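Local coordinates for ADP-dependent (S)-NAD(P)H-hydrate dehydratase (Streptococcus mutans, PDB 3BGK), which probably catalyses the ADP-driven dehydration of the S form of hydrated NADH and NADPH, returning these damaged nucleotides to their useful form, at residues L40-I45 with V276-Y281; K44-R49 with A258-Q263; T226-G231 with V271-V276; A283-K288 with T303-E308. All coordinates share one frame; numbering follows the deposited sequence.

Contact 1. Residues L40-I45 with V276-Y281; sequences LLTKKI and VFLHSY. With K (potassium ion), chain C.
The flat group here is the ring of Phe-277, and Thr-42 meets it at a slant that is neither over a face nor at the rim. OG1 of Thr-42 comes nearest, 3.0 Å from CD2 of Phe-277. One face of the ring is covered from within its own helix: CB of Tyr-281, one turn on, sits 3.7 Å above the plane, displaced toward the rim.

A chi1 of -57° places the Thr-42 hydroxyl beside its own backbone N. From there it hydrogen-bonds to the carbonyl O of Asp-38, four residues back, as threonines in helices often do. The methyl CG2 is the branch that touches Leu-278, 4.3 Å from its CD1. Threonine therefore suits this buried place: it is short enough for the two helices to come within 7.3 Å, measured from CA of Thr-42 to CA of Phe-277, and its one polar atom is satisfied locally.

At the following residue, the carbonyl O of Lys-43 binds the potassium ion at 2.7 Å, with Ile-46 O as a second protein ligand. Lys-44 reaches Glu-270 of helix 268-287 through a salt bridge.

The chemistry thus divides within helix 39-45. Thr-42 meets Phe-277 and Leu-278 of helix 268-287 of this ribokinase-like fold by van der Waals contact, with no hydrogen bond between the two segments, whereas carbonyl oxygen near the C-terminal end of helix 39-45, probably made more negative by the helix dipole, meets the cation.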
loop_
_atom_site.group_PDB
_atom_site.type_symbol
_atom_site.label_atom_id
_atom_site.label_comp_id
_atom_site.label_asym_id
_atom_site.label_seq_id
_atom_site.Cartn_x
_atom_site.Cartn_y
_atom_site.Cartn_z
ATOM N N LEU A 40 -35.526 2.141 0.295
ATOM C CA LEU A 40 -36.371 3.297 0.001
ATOM C C LEU A 40 -36.081 4.449 0.960
ATOM O O LEU A 40 -36.090 5.617 0.558
ATOM C CB LEU A 40 -37.859 2.921 0.039
ATOM C CG LEU A 40 -38.314 1.687 -0.759
ATOM C CD1 LEU A 40 -39.796 1.389 -0.531
ATOM C CD2 LEU A 40 -38.012 1.808 -2.250
ATOM N N LEU A 41 -35.817 4.123 2.220
ATOM C CA LEU A 41 -35.401 5.127 3.184
ATOM C C LEU A 41 -34.026 5.661 2.790
ATOM O O LEU A 41 -33.804 6.872 2.779
ATOM C CB LEU A 41 -35.384 4.547 4.604
ATOM C CG LEU A 41 -35.190 5.464 5.828
ATOM C CD1 LEU A 41 -33.721 5.779 6.088
ATOM C CD2 LEU A 41 -36.007 6.747 5.743
ATOM N N THR A 42 -33.117 4.747 2.456
ATOM C CA THR A 42 -31.746 5.089 2.079
ATOM C C THR A 42 -31.716 5.925 0.797
ATOM O O THR A 42 -30.957 6.893 0.703
ATOM C CB THR A 42 -30.891 3.812 1.956
ATOM O OG1 THR A 42 -30.936 3.111 3.203
ATOM C CG2 THR A 42 -29.442 4.136 1.622
ATOM N N LYS A 43 -32.558 5.562 -0.171
ATOM C CA LYS A 43 -32.761 6.365 -1.373
ATOM C C LYS A 43 -33.360 7.732 -1.057
ATOM O O LYS A 43 -33.160 8.683 -1.819
ATOM C CB LYS A 43 -33.655 5.650 -2.389
ATOM C CG LYS A 43 -33.009 4.474 -3.098
ATOM C CD LYS A 43 -33.956 3.896 -4.143
ATOM C CE LYS A 43 -33.938 2.370 -4.155
ATOM N NZ LYS A 43 -32.624 1.785 -4.553
ATOM N N LYS A 44 -34.094 7.843 0.047
ATOM C CA LYS A 44 -34.638 9.141 0.447
ATOM C C LYS A 44 -33.541 10.060 0.993
ATOM O O LYS A 44 -33.571 11.271 0.758
ATOM C CB LYS A 44 -35.761 8.984 1.475
ATOM C CG LYS A 44 -36.533 10.278 1.750
ATOM C CD LYS A 44 -36.822 10.468 3.232
ATOM C CE LYS A 44 -37.998 9.617 3.690
ATOM N NZ LYS A 44 -38.244 9.766 5.152
ATOM N N ILE A 45 -32.582 9.480 1.713
ATOM C CA ILE A 45 -31.494 10.242 2.330
ATOM C C ILE A 45 -30.405 10.621 1.326
ATOM O O ILE A 45 -30.068 11.800 1.185
ATOM C CB ILE A 45 -30.887 9.497 3.548
ATOM C CG1 ILE A 45 -31.932 9.358 4.669
ATOM C CG2 ILE A 45 -29.585 10.169 4.044
ATOM C CD1 ILE A 45 -32.686 10.640 5.021
ATOM N N VAL A 276 -26.328 2.813 8.436
ATOM C CA VAL A 276 -26.378 1.451 8.958
ATOM C C VAL A 276 -26.921 0.467 7.923
ATOM O O VAL A 276 -26.386 -0.640 7.787
ATOM C CB VAL A 276 -27.185 1.368 10.274
ATOM C CG1 VAL A 276 -27.318 -0.085 10.761
ATOM C CG2 VAL A 276 -26.523 2.216 11.346
ATOM N N PHE A 277 -27.957 0.864 7.185
ATOM C CA PHE A 277 -28.516 -0.014 6.154
ATOM C C PHE A 277 -27.503 -0.296 5.050
ATOM O O PHE A 277 -27.305 -1.450 4.667
ATOM C CB PHE A 277 -29.806 0.550 5.539
ATOM C CG PHE A 277 -30.265 -0.201 4.303
ATOM C CD1 PHE A 277 -31.004 -1.377 4.416
ATOM C CD2 PHE A 277 -29.933 0.254 3.026
ATOM C CE1 PHE A 277 -31.412 -2.078 3.281
ATOM C CE2 PHE A 277 -30.337 -0.443 1.889
ATOM C CZ PHE A 277 -31.076 -1.611 2.019
ATOM N N LEU A 278 -26.875 0.759 4.538
ATOM C CA LEU A 278 -25.985 0.637 3.391
ATOM C C LEU A 278 -24.758 -0.232 3.672
ATOM O O LEU A 278 -24.340 -1.021 2.833
ATOM C CB LEU A 278 -25.579 2.024 2.882
ATOM C CG LEU A 278 -25.083 2.058 1.437
ATOM C CD1 LEU A 278 -26.159 1.576 0.486
ATOM C CD2 LEU A 278 -24.654 3.456 1.095
ATOM N N HIS A 279 -24.195 -0.067 4.858
ATOM C CA HIS A 279 -23.115 -0.901 5.369
ATOM C C HIS A 279 -23.420 -2.393 5.143
ATOM O O HIS A 279 -22.656 -3.090 4.457
ATOM C CB HIS A 279 -22.921 -0.551 6.849
ATOM C CG HIS A 279 -21.975 -1.442 7.590
ATOM N ND1 HIS A 279 -22.392 -2.562 8.278
ATOM C CD2 HIS A 279 -20.640 -1.351 7.796
ATOM C CE1 HIS A 279 -21.352 -3.134 8.857
ATOM N NE2 HIS A 279 -20.280 -2.412 8.587
ATOM N N SER A 280 -24.547 -2.868 5.678
ATOM C CA SER A 280 -24.960 -4.277 5.524
ATOM C C SER A 280 -25.434 -4.632 4.116
ATOM O O SER A 280 -25.221 -5.760 3.647
ATOM C CB SER A 280 -26.036 -4.656 6.548
ATOM O OG SER A 280 -25.454 -4.925 7.812
ATOM N N TYR A 281 -26.083 -3.678 3.453
ATOM C CA TYR A 281 -26.547 -3.866 2.080
ATOM C C TYR A 281 -25.383 -4.145 1.137
ATOM O O TYR A 281 -25.483 -5.017 0.274
ATOM C CB TYR A 281 -27.337 -2.640 1.617
ATOM C CG TYR A 281 -27.718 -2.632 0.156
ATOM C CD1 TYR A 281 -28.881 -3.253 -0.282
ATOM C CD2 TYR A 281 -26.928 -1.977 -0.783
ATOM C CE1 TYR A 281 -29.241 -3.240 -1.627
ATOM C CE2 TYR A 281 -27.275 -1.958 -2.119
ATOM C CZ TYR A 281 -28.434 -2.589 -2.536
ATOM O OH TYR A 281 -28.786 -2.563 -3.871
HETATM K K K C . -32.276 9.703 -4.131
#

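Contact 2. Residues K44-R49 with A258-Q263; sequences KIIKPR and AGFVAQ. With K (potassium ion), chain C.
Arg-49 and Gln-263 make the polar link. NH2 of Arg-49 donates to OE1 of Gln-263 at 3.3 Å, a rather long but straight bond (165° at the hydrogen). The oxygen lies in the guanidinium plane, whereas the donor stands 45° above the plane of the carbonyl, not on a lone pair, and the two flat groups are turned 54° against each other. The same NH2 bonds to Gly-85 O, and Phe-58 adds a cation-pi contact. NH1 goes to Pro-242 O of the second subunit. Gln-263, extended beyond CG, gives its NE2 to Ser-84 O, which helps to set the rotation of the amide.

The apolar part is Ile-46, whose CD1 lies obliquely by the ring, 3.8 Å from CZ of Phe-260, which packs edge-to-face on Phe-264.

The third kind is metal binding: Ile-46, first residue beyond helix 39-45 and centre of an inverse gamma turn, gives its O to the potassium ion at 2.9 Å.

The backbone carbonyl of Ile-46 thus serves the cation, and its branched apolar side chain suits the buried place beside Phe-260, while the charge of the buried arginine is probably spread over carbonyl oxygens, one from the second subunit, and an aromatic face.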
loop_
_atom_site.group_PDB
_atom_site.type_symbol
_atom_site.label_atom_id
_atom_site.label_comp_id
_atom_site.label_asym_id
_atom_site.label_seq_id
_atom_site.Cartn_x
_atom_site.Cartn_y
_atom_site.Cartn_z
ATOM N N LYS A 44 -34.094 7.843 0.047
ATOM C CA LYS A 44 -34.638 9.141 0.447
ATOM C C LYS A 44 -33.541 10.060 0.993
ATOM O O LYS A 44 -33.571 11.271 0.758
ATOM C CB LYS A 44 -35.761 8.984 1.475
ATOM C CG LYS A 44 -36.533 10.278 1.750
ATOM C CD LYS A 44 -36.822 10.468 3.232
ATOM C CE LYS A 44 -37.998 9.617 3.690
ATOM N NZ LYS A 44 -38.244 9.766 5.152
ATOM N N ILE A 45 -32.582 9.480 1.713
ATOM C CA ILE A 45 -31.494 10.242 2.330
ATOM C C ILE A 45 -30.405 10.621 1.326
ATOM O O ILE A 45 -30.068 11.800 1.185
ATOM C CB ILE A 45 -30.887 9.497 3.548
ATOM C CG1 ILE A 45 -31.932 9.358 4.669
ATOM C CG2 ILE A 45 -29.585 10.169 4.044
ATOM C CD1 ILE A 45 -32.686 10.640 5.021
ATOM N N ILE A 46 -29.868 9.624 0.624
ATOM C CA ILE A 46 -28.819 9.865 -0.372
ATOM C C ILE A 46 -29.384 10.648 -1.566
ATOM O O ILE A 46 -29.866 10.073 -2.547
ATOM C CB ILE A 46 -28.081 8.556 -0.795
ATOM C CG1 ILE A 46 -27.565 7.816 0.455
ATOM C CG2 ILE A 46 -26.941 8.877 -1.759
ATOM C CD1 ILE A 46 -26.862 6.501 0.202
ATOM N N LYS A 47 -29.343 11.971 -1.442
ATOM C CA LYS A 47 -29.847 12.877 -2.469
ATOM C C LYS A 47 -28.744 13.260 -3.452
ATOM O O LYS A 47 -27.586 13.358 -3.062
ATOM C CB LYS A 47 -30.447 14.131 -1.825
ATOM C CG LYS A 47 -31.753 13.879 -1.066
ATOM C CD LYS A 47 -32.707 15.076 -1.146
ATOM C CE LYS A 47 -32.392 16.122 -0.092
ATOM N NZ LYS A 47 -33.104 17.401 -0.364
ATOM N N PRO A 48 -29.101 13.497 -4.728
ATOM C CA PRO A 48 -28.080 13.954 -5.671
ATOM C C PRO A 48 -27.477 15.257 -5.172
ATOM O O PRO A 48 -28.188 16.091 -4.604
ATOM C CB PRO A 48 -28.873 14.204 -6.961
ATOM C CG PRO A 48 -30.111 13.378 -6.820
ATOM C CD PRO A 48 -30.428 13.395 -5.361
ATOM N N ARG A 49 -26.176 15.420 -5.365
ATOM C CA ARG A 49 -25.477 16.582 -4.829
ATOM C C ARG A 49 -25.846 17.862 -5.578
ATOM O O ARG A 49 -25.895 17.867 -6.811
ATOM C CB ARG A 49 -23.963 16.351 -4.826
ATOM C CG ARG A 49 -23.488 15.368 -3.770
ATOM C CD ARG A 49 -21.967 15.242 -3.741
ATOM N NE ARG A 49 -21.535 14.653 -2.479
ATOM C CZ ARG A 49 -20.279 14.583 -2.050
ATOM N NH1 ARG A 49 -19.282 15.066 -2.781
ATOM N NH2 ARG A 49 -20.023 14.021 -0.879
ATOM N N ALA A 258 -20.388 8.431 10.394
ATOM C CA ALA A 258 -19.737 9.736 10.470
ATOM C C ALA A 258 -19.792 10.488 9.141
ATOM O O ALA A 258 -20.001 11.703 9.125
ATOM C CB ALA A 258 -18.298 9.597 10.951
ATOM N N GLY A 259 -19.605 9.767 8.038
ATOM C CA GLY A 259 -19.601 10.368 6.713
ATOM C C GLY A 259 -20.995 10.807 6.292
ATOM O O GLY A 259 -21.163 11.858 5.645
ATOM N N PHE A 260 -21.997 10.006 6.661
ATOM C CA PHE A 260 -23.385 10.334 6.358
ATOM C C PHE A 260 -23.830 11.603 7.081
ATOM O O PHE A 260 -24.327 12.536 6.440
ATOM C CB PHE A 260 -24.312 9.157 6.679
ATOM C CG PHE A 260 -24.494 8.188 5.534
ATOM C CD1 PHE A 260 -23.396 7.558 4.944
ATOM C CD2 PHE A 260 -25.767 7.888 5.062
ATOM C CE1 PHE A 260 -23.561 6.658 3.893
ATOM C CE2 PHE A 260 -25.953 6.986 4.011
ATOM C CZ PHE A 260 -24.846 6.364 3.426
ATOM N N VAL A 261 -23.621 11.649 8.400
ATOM C CA VAL A 261 -24.082 12.771 9.224
ATOM C C VAL A 261 -23.373 14.081 8.866
ATOM O O VAL A 261 -23.925 15.168 9.060
ATOM C CB VAL A 261 -23.991 12.489 10.757
ATOM C CG1 VAL A 261 -24.845 11.288 11.139
ATOM C CG2 VAL A 261 -22.550 12.283 11.203
ATOM N N ALA A 262 -22.165 13.958 8.318
ATOM C CA ALA A 262 -21.377 15.102 7.861
ATOM C C ALA A 262 -22.010 15.844 6.679
ATOM O O ALA A 262 -21.896 17.059 6.581
ATOM C CB ALA A 262 -19.963 14.656 7.509
ATOM N N GLN A 263 -22.686 15.111 5.797
ATOM C CA GLN A 263 -23.192 15.668 4.539
ATOM C C GLN A 263 -24.718 15.745 4.432
ATOM O O GLN A 263 -25.233 16.576 3.682
ATOM C CB GLN A 263 -22.619 14.891 3.337
ATOM C CG GLN A 263 -23.004 13.409 3.308
ATOM C CD GLN A 263 -22.058 12.553 2.488
ATOM O OE1 GLN A 263 -22.043 12.609 1.260
ATOM N NE2 GLN A 263 -21.282 11.726 3.168
HETATM K K K C . -32.276 9.703 -4.131
#

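Contact 3. Residues T226-G231 with V271-V276; sequences TKIYQG and VAAAAV
Ile-228 and Val-276 meet where the central sheet of this three-layer alpha/beta sandwich, the ribokinase-like fold, is covered by helix 268-287. Strand 227-230 runs antiparallel to both its neighbours, 218-221 and 233-237. Its side chains alternate: Ile-228, like Thr-226 just before the strand, faces the helix, while Lys-227 turns from it.

On the helix, Ala-272 and Ala-273 lie on the strand side, Ala-273 being the alanine in contact, with Val-276 following. Small side chains let the strand settle close, and CA of Ile-228 is 6.4 Å from CA of Ala-273. At this point the isoleucine lies against the helix backbone itself, its CG1 being 4.3 Å from CA of Ala-273.

One turn further on, the larger Val-276 and Ile-228 meet tip to tip. Both valine methyls are used. CG2 of Val-276 is 4.2 Å from CG1 of Ile-228, and CG1 of Val-276 is at the same distance from CD1 of that isoleucine.

Thr-226 belongs to the predicted AMP-binding residues 222 to 226. With chi1 -49°, CG2 of Thr-226 lies anti to the backbone N and is the branch that touches the helix, 4.1 Å from CG1 of Val-276.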
loop_
_atom_site.group_PDB
_atom_site.type_symbol
_atom_site.label_atom_id
_atom_site.label_comp_id
_atom_site.label_asym_id
_atom_site.label_seq_id
_atom_site.Cartn_x
_atom_site.Cartn_y
_atom_site.Cartn_z
ATOM N N THR A 226 -28.324 -5.441 13.990
ATOM C CA THR A 226 -28.189 -4.074 14.491
ATOM C C THR A 226 -29.537 -3.348 14.448
ATOM O O THR A 226 -30.290 -3.478 13.481
ATOM C CB THR A 226 -27.139 -3.280 13.674
ATOM O OG1 THR A 226 -25.937 -4.053 13.553
ATOM C CG2 THR A 226 -26.812 -1.953 14.342
ATOM N N LYS A 227 -29.836 -2.613 15.517
ATOM C CA LYS A 227 -31.046 -1.803 15.604
ATOM C C LYS A 227 -30.659 -0.381 15.940
ATOM O O LYS A 227 -29.669 -0.152 16.636
ATOM C CB LYS A 227 -31.997 -2.335 16.679
ATOM C CG LYS A 227 -32.430 -3.775 16.485
ATOM C CD LYS A 227 -33.422 -4.197 17.550
ATOM C CE LYS A 227 -33.469 -5.709 17.686
ATOM N NZ LYS A 227 -33.781 -6.378 16.385
ATOM N N ILE A 228 -31.450 0.569 15.450
ATOM C CA ILE A 228 -31.205 1.989 15.686
ATOM C C ILE A 228 -32.301 2.570 16.592
ATOM O O ILE A 228 -33.491 2.492 16.284
ATOM C CB ILE A 228 -31.082 2.796 14.355
ATOM C CG1 ILE A 228 -30.216 2.058 13.331
ATOM C CG2 ILE A 228 -30.476 4.161 14.600
ATOM C CD1 ILE A 228 -30.983 1.087 12.434
ATOM N N TYR A 229 -31.880 3.138 17.717
ATOM C CA TYR A 229 -32.797 3.689 18.703
ATOM C C TYR A 229 -32.662 5.209 18.804
ATOM O O TYR A 229 -31.549 5.734 18.862
ATOM C CB TYR A 229 -32.502 3.103 20.083
ATOM C CG TYR A 229 -32.694 1.616 20.246
ATOM C CD1 TYR A 229 -31.678 0.712 19.912
ATOM C CD2 TYR A 229 -33.873 1.108 20.787
ATOM C CE1 TYR A 229 -31.847 -0.658 20.088
ATOM C CE2 TYR A 229 -34.051 -0.262 20.967
ATOM C CZ TYR A 229 -33.037 -1.135 20.619
ATOM O OH TYR A 229 -33.230 -2.485 20.805
ATOM N N GLN A 230 -33.802 5.899 18.828
ATOM C CA GLN A 230 -33.882 7.304 19.243
ATOM C C GLN A 230 -35.284 7.592 19.768
ATOM O O GLN A 230 -36.269 7.398 19.055
ATOM C CB GLN A 230 -33.550 8.275 18.105
ATOM C CG GLN A 230 -33.459 9.727 18.569
ATOM C CD GLN A 230 -33.669 10.742 17.457
ATOM O OE1 GLN A 230 -34.535 10.577 16.599
ATOM N NE2 GLN A 230 -32.883 11.809 17.481
ATOM N N GLY A 231 -35.359 8.051 21.015
ATOM C CA GLY A 231 -36.634 8.300 21.680
ATOM C C GLY A 231 -37.484 7.045 21.712
ATOM O O GLY A 231 -37.114 6.049 22.336
ATOM N N VAL A 271 -30.749 9.510 8.872
ATOM C CA VAL A 271 -29.418 9.635 8.277
ATOM C C VAL A 271 -28.482 8.542 8.795
ATOM O O VAL A 271 -27.806 7.872 8.012
ATOM C CB VAL A 271 -28.804 11.049 8.517
ATOM C CG1 VAL A 271 -27.320 11.060 8.181
ATOM C CG2 VAL A 271 -29.527 12.092 7.691
ATOM N N ALA A 272 -28.455 8.366 10.112
ATOM C CA ALA A 272 -27.669 7.305 10.730
ATOM C C ALA A 272 -28.225 5.931 10.359
ATOM O O ALA A 272 -27.461 4.995 10.116
ATOM C CB ALA A 272 -27.630 7.482 12.238
ATOM N N ALA A 273 -29.553 5.823 10.299
ATOM C CA ALA A 273 -30.213 4.579 9.900
ATOM C C ALA A 273 -29.801 4.161 8.494
ATOM O O ALA A 273 -29.450 3.001 8.269
ATOM C CB ALA A 273 -31.728 4.707 9.999
ATOM N N ALA A 274 -29.841 5.110 7.559
ATOM C CA ALA A 274 -29.395 4.873 6.184
ATOM C C ALA A 274 -27.940 4.368 6.133
ATOM O O ALA A 274 -27.648 3.363 5.478
ATOM C CB ALA A 274 -29.575 6.122 5.338
ATOM N N ALA A 275 -27.041 5.045 6.844
ATOM C CA ALA A 275 -25.653 4.615 6.943
ATOM C C ALA A 275 -25.574 3.153 7.390
ATOM O O ALA A 275 -24.865 2.345 6.778
ATOM C CB ALA A 275 -24.882 5.514 7.897
ATOM N N VAL A 276 -26.328 2.813 8.436
ATOM C CA VAL A 276 -26.378 1.451 8.958
ATOM C C VAL A 276 -26.921 0.467 7.923
ATOM O O VAL A 276 -26.386 -0.640 7.787
ATOM C CB VAL A 276 -27.185 1.368 10.274
ATOM C CG1 VAL A 276 -27.318 -0.085 10.761
ATOM C CG2 VAL A 276 -26.523 2.216 11.346
#

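Contact 4. Residues A283-K288 with T303-E308; sequences ADQLSK and TRVMKE
Gln-285 and Val-305 mark the nearest approach of the two backbones, with their CA atoms 10.0 Å apart, a spacing that long side chains must bridge. Residues 283-287 are the last part of helix 268-287. Residues 303-308 belong to helix 295-310, which is kinked where N of Thr-303 and N of Arg-304 lack bonds to the preceding turn.

Gln-285 does most of the bridging. Its chain runs out straight beyond CG. The glutamine and valine side chains pass alongside each other, running opposite ways, which brings OE1 of Gln-285 to 4.0 Å from CG2 of Val-305. The same OE1 stands at the edge of the Arg-304 guanidinium, near its plane, but 4.1 Å from NH2 of Arg-304, so the approach is a loose one; amide and guanidinium are 27° from parallel.

These are neighbouring helices on one flank of the three-layer sandwich, and Val-305 also packs on Leu-278, Tyr-281 and Ile-282 of the other helix. The far side of helix 295-310 meets the second subunit, where Met-306, present as selenomethionine, packs on Tyr-291 of that chain.

Arginine suits a partly exposed site between acids. A bend at chi3 (54°) sets the guanidinium between Glu-301 and Glu-308 of its own helix, where NH2 forms a salt bridge with Glu-301 and NH1 of Arg-304 makes a long one, 3.9 Å, to OE1 of Glu-308.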
loop_
_atom_site.group_PDB
_atom_site.type_symbol
_atom_site.label_atom_id
_atom_site.label_comp_id
_atom_site.label_asym_id
_atom_site.label_seq_id
_atom_site.Cartn_x
_atom_site.Cartn_y
_atom_site.Cartn_z
ATOM N N ALA A 283 -22.405 -5.335 2.102
ATOM C CA ALA A 283 -21.912 -6.631 2.556
ATOM C C ALA A 283 -22.718 -7.770 1.932
ATOM O O ALA A 283 -22.142 -8.784 1.518
ATOM C CB ALA A 283 -21.939 -6.715 4.080
ATOM N N ASP A 284 -24.043 -7.585 1.855
ATOM C CA ASP A 284 -24.938 -8.537 1.182
ATOM C C ASP A 284 -24.597 -8.711 -0.289
ATOM O O ASP A 284 -24.593 -9.834 -0.784
ATOM C CB ASP A 284 -26.417 -8.146 1.339
ATOM C CG ASP A 284 -27.034 -8.680 2.631
ATOM O OD1 ASP A 284 -26.312 -8.778 3.650
ATOM O OD2 ASP A 284 -28.242 -9.008 2.635
ATOM N N GLN A 285 -24.311 -7.614 -0.983
ATOM C CA GLN A 285 -23.910 -7.689 -2.395
ATOM C C GLN A 285 -22.579 -8.401 -2.592
ATOM O O GLN A 285 -22.449 -9.240 -3.486
ATOM C CB GLN A 285 -23.832 -6.302 -3.018
ATOM C CG GLN A 285 -25.140 -5.826 -3.592
ATOM C CD GLN A 285 -25.051 -4.428 -4.149
ATOM O OE1 GLN A 285 -23.961 -3.884 -4.367
ATOM N NE2 GLN A 285 -26.206 -3.830 -4.391
ATOM N N LEU A 286 -21.602 -8.068 -1.747
ATOM C CA LEU A 286 -20.274 -8.676 -1.806
ATOM C C LEU A 286 -20.256 -10.154 -1.390
ATOM O O LEU A 286 -19.328 -10.889 -1.752
ATOM C CB LEU A 286 -19.261 -7.869 -0.969
ATOM C CG LEU A 286 -18.819 -6.511 -1.520
ATOM C CD1 LEU A 286 -17.969 -5.759 -0.515
ATOM C CD2 LEU A 286 -18.079 -6.666 -2.852
ATOM N N SER A 287 -21.281 -10.577 -0.650
ATOM C CA SER A 287 -21.378 -11.945 -0.133
ATOM C C SER A 287 -21.621 -13.002 -1.204
ATOM O O SER A 287 -21.237 -14.167 -1.033
ATOM C CB SER A 287 -22.475 -12.048 0.929
ATOM O OG SER A 287 -23.774 -11.944 0.362
ATOM N N LYS A 288 -22.263 -12.605 -2.299
ATOM C CA LYS A 288 -22.554 -13.538 -3.391
ATOM C C LYS A 288 -21.269 -14.146 -3.947
ATOM O O LYS A 288 -21.282 -15.229 -4.527
ATOM C CB LYS A 288 -23.351 -12.857 -4.513
ATOM C CG LYS A 288 -24.601 -12.089 -4.062
ATOM C CD LYS A 288 -25.597 -12.978 -3.324
ATOM C CE LYS A 288 -26.757 -12.155 -2.764
ATOM N NZ LYS A 288 -27.561 -12.918 -1.755
ATOM N N THR A 303 -18.929 4.492 -2.692
ATOM C CA THR A 303 -19.427 5.518 -3.631
ATOM C C THR A 303 -20.161 4.990 -4.848
ATOM O O THR A 303 -21.109 5.618 -5.301
ATOM C CB THR A 303 -18.379 6.538 -4.135
ATOM O OG1 THR A 303 -17.100 5.918 -4.304
ATOM C CG2 THR A 303 -18.298 7.687 -3.193
ATOM N N ARG A 304 -19.717 3.858 -5.387
ATOM C CA ARG A 304 -20.419 3.256 -6.520
ATOM C C ARG A 304 -21.872 2.965 -6.143
ATOM O O ARG A 304 -22.782 3.184 -6.944
ATOM C CB ARG A 304 -19.716 1.987 -7.011
ATOM C CG ARG A 304 -20.384 1.357 -8.224
ATOM C CD ARG A 304 -19.746 0.025 -8.627
ATOM N NE ARG A 304 -19.679 -0.947 -7.530
ATOM C CZ ARG A 304 -20.719 -1.636 -7.059
ATOM N NH1 ARG A 304 -21.939 -1.459 -7.564
ATOM N NH2 ARG A 304 -20.541 -2.500 -6.065
ATOM N N VAL A 305 -22.081 2.501 -4.915
ATOM C CA VAL A 305 -23.415 2.128 -4.447
ATOM C C VAL A 305 -24.221 3.355 -4.013
ATOM O O VAL A 305 -25.417 3.432 -4.288
ATOM C CB VAL A 305 -23.356 1.067 -3.325
ATOM C CG1 VAL A 305 -24.754 0.704 -2.851
ATOM C CG2 VAL A 305 -22.621 -0.184 -3.811
HETATM N N MSE A 306 -23.571 4.308 -3.350
HETATM C CA MSE A 306 -24.218 5.577 -3.021
HETATM C C MSE A 306 -24.677 6.280 -4.294
HETATM O O MSE A 306 -25.780 6.828 -4.333
HETATM C CB MSE A 306 -23.298 6.488 -2.207
HETATM C CG MSE A 306 -23.080 6.033 -0.781
HETATM SE SE MSE A 306 -22.067 7.290 0.309
HETATM C CE MSE A 306 -23.427 8.672 0.526
ATOM N N LYS A 307 -23.832 6.245 -5.326
ATOM C CA LYS A 307 -24.179 6.757 -6.653
ATOM C C LYS A 307 -25.457 6.117 -7.199
ATOM O O LYS A 307 -26.331 6.827 -7.696
ATOM C CB LYS A 307 -23.028 6.545 -7.637
ATOM C CG LYS A 307 -23.307 7.033 -9.048
ATOM C CD LYS A 307 -23.492 8.540 -9.090
ATOM C CE LYS A 307 -24.034 8.995 -10.435
ATOM N NZ LYS A 307 -24.150 10.478 -10.484
ATOM N N GLU A 308 -25.547 4.787 -7.106
ATOM C CA GLU A 308 -26.756 4.028 -7.456
ATOM C C GLU A 308 -27.954 4.436 -6.594
ATOM O O GLU A 308 -29.078 4.522 -7.088
ATOM C CB GLU A 308 -26.531 2.523 -7.284
ATOM C CG GLU A 308 -25.606 1.853 -8.289
ATOM C CD GLU A 308 -25.534 0.335 -8.094
ATOM O OE1 GLU A 308 -25.527 -0.125 -6.928
ATOM O OE2 GLU A 308 -25.485 -0.406 -9.105
#

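Overall arrangement
Helix 268-287 contributes to contacts 3, 1 and 4 in that order, and helix 39-45 joins contact 1 to contact 2. Leu-278 is the meeting point: its CD2 lies 3.7 Å from CZ of Phe-260, and the same CD2 is 3.6 Å from CG of Met-306, tying contact 1 to contacts 2 and 4. The potassium ion is shared by contacts 1 and 2. In contact 3, Thr-226, of the predicted AMP site, has its side chain about 8 Å from that of His-186, predicted to bind the hydrated substrate; the Phe-277 side chain of contact 1 is about 9 Å from that of Thr-226. Contact 4, centred 19 Å from contact 3, shares the second-subunit interface with contact 2.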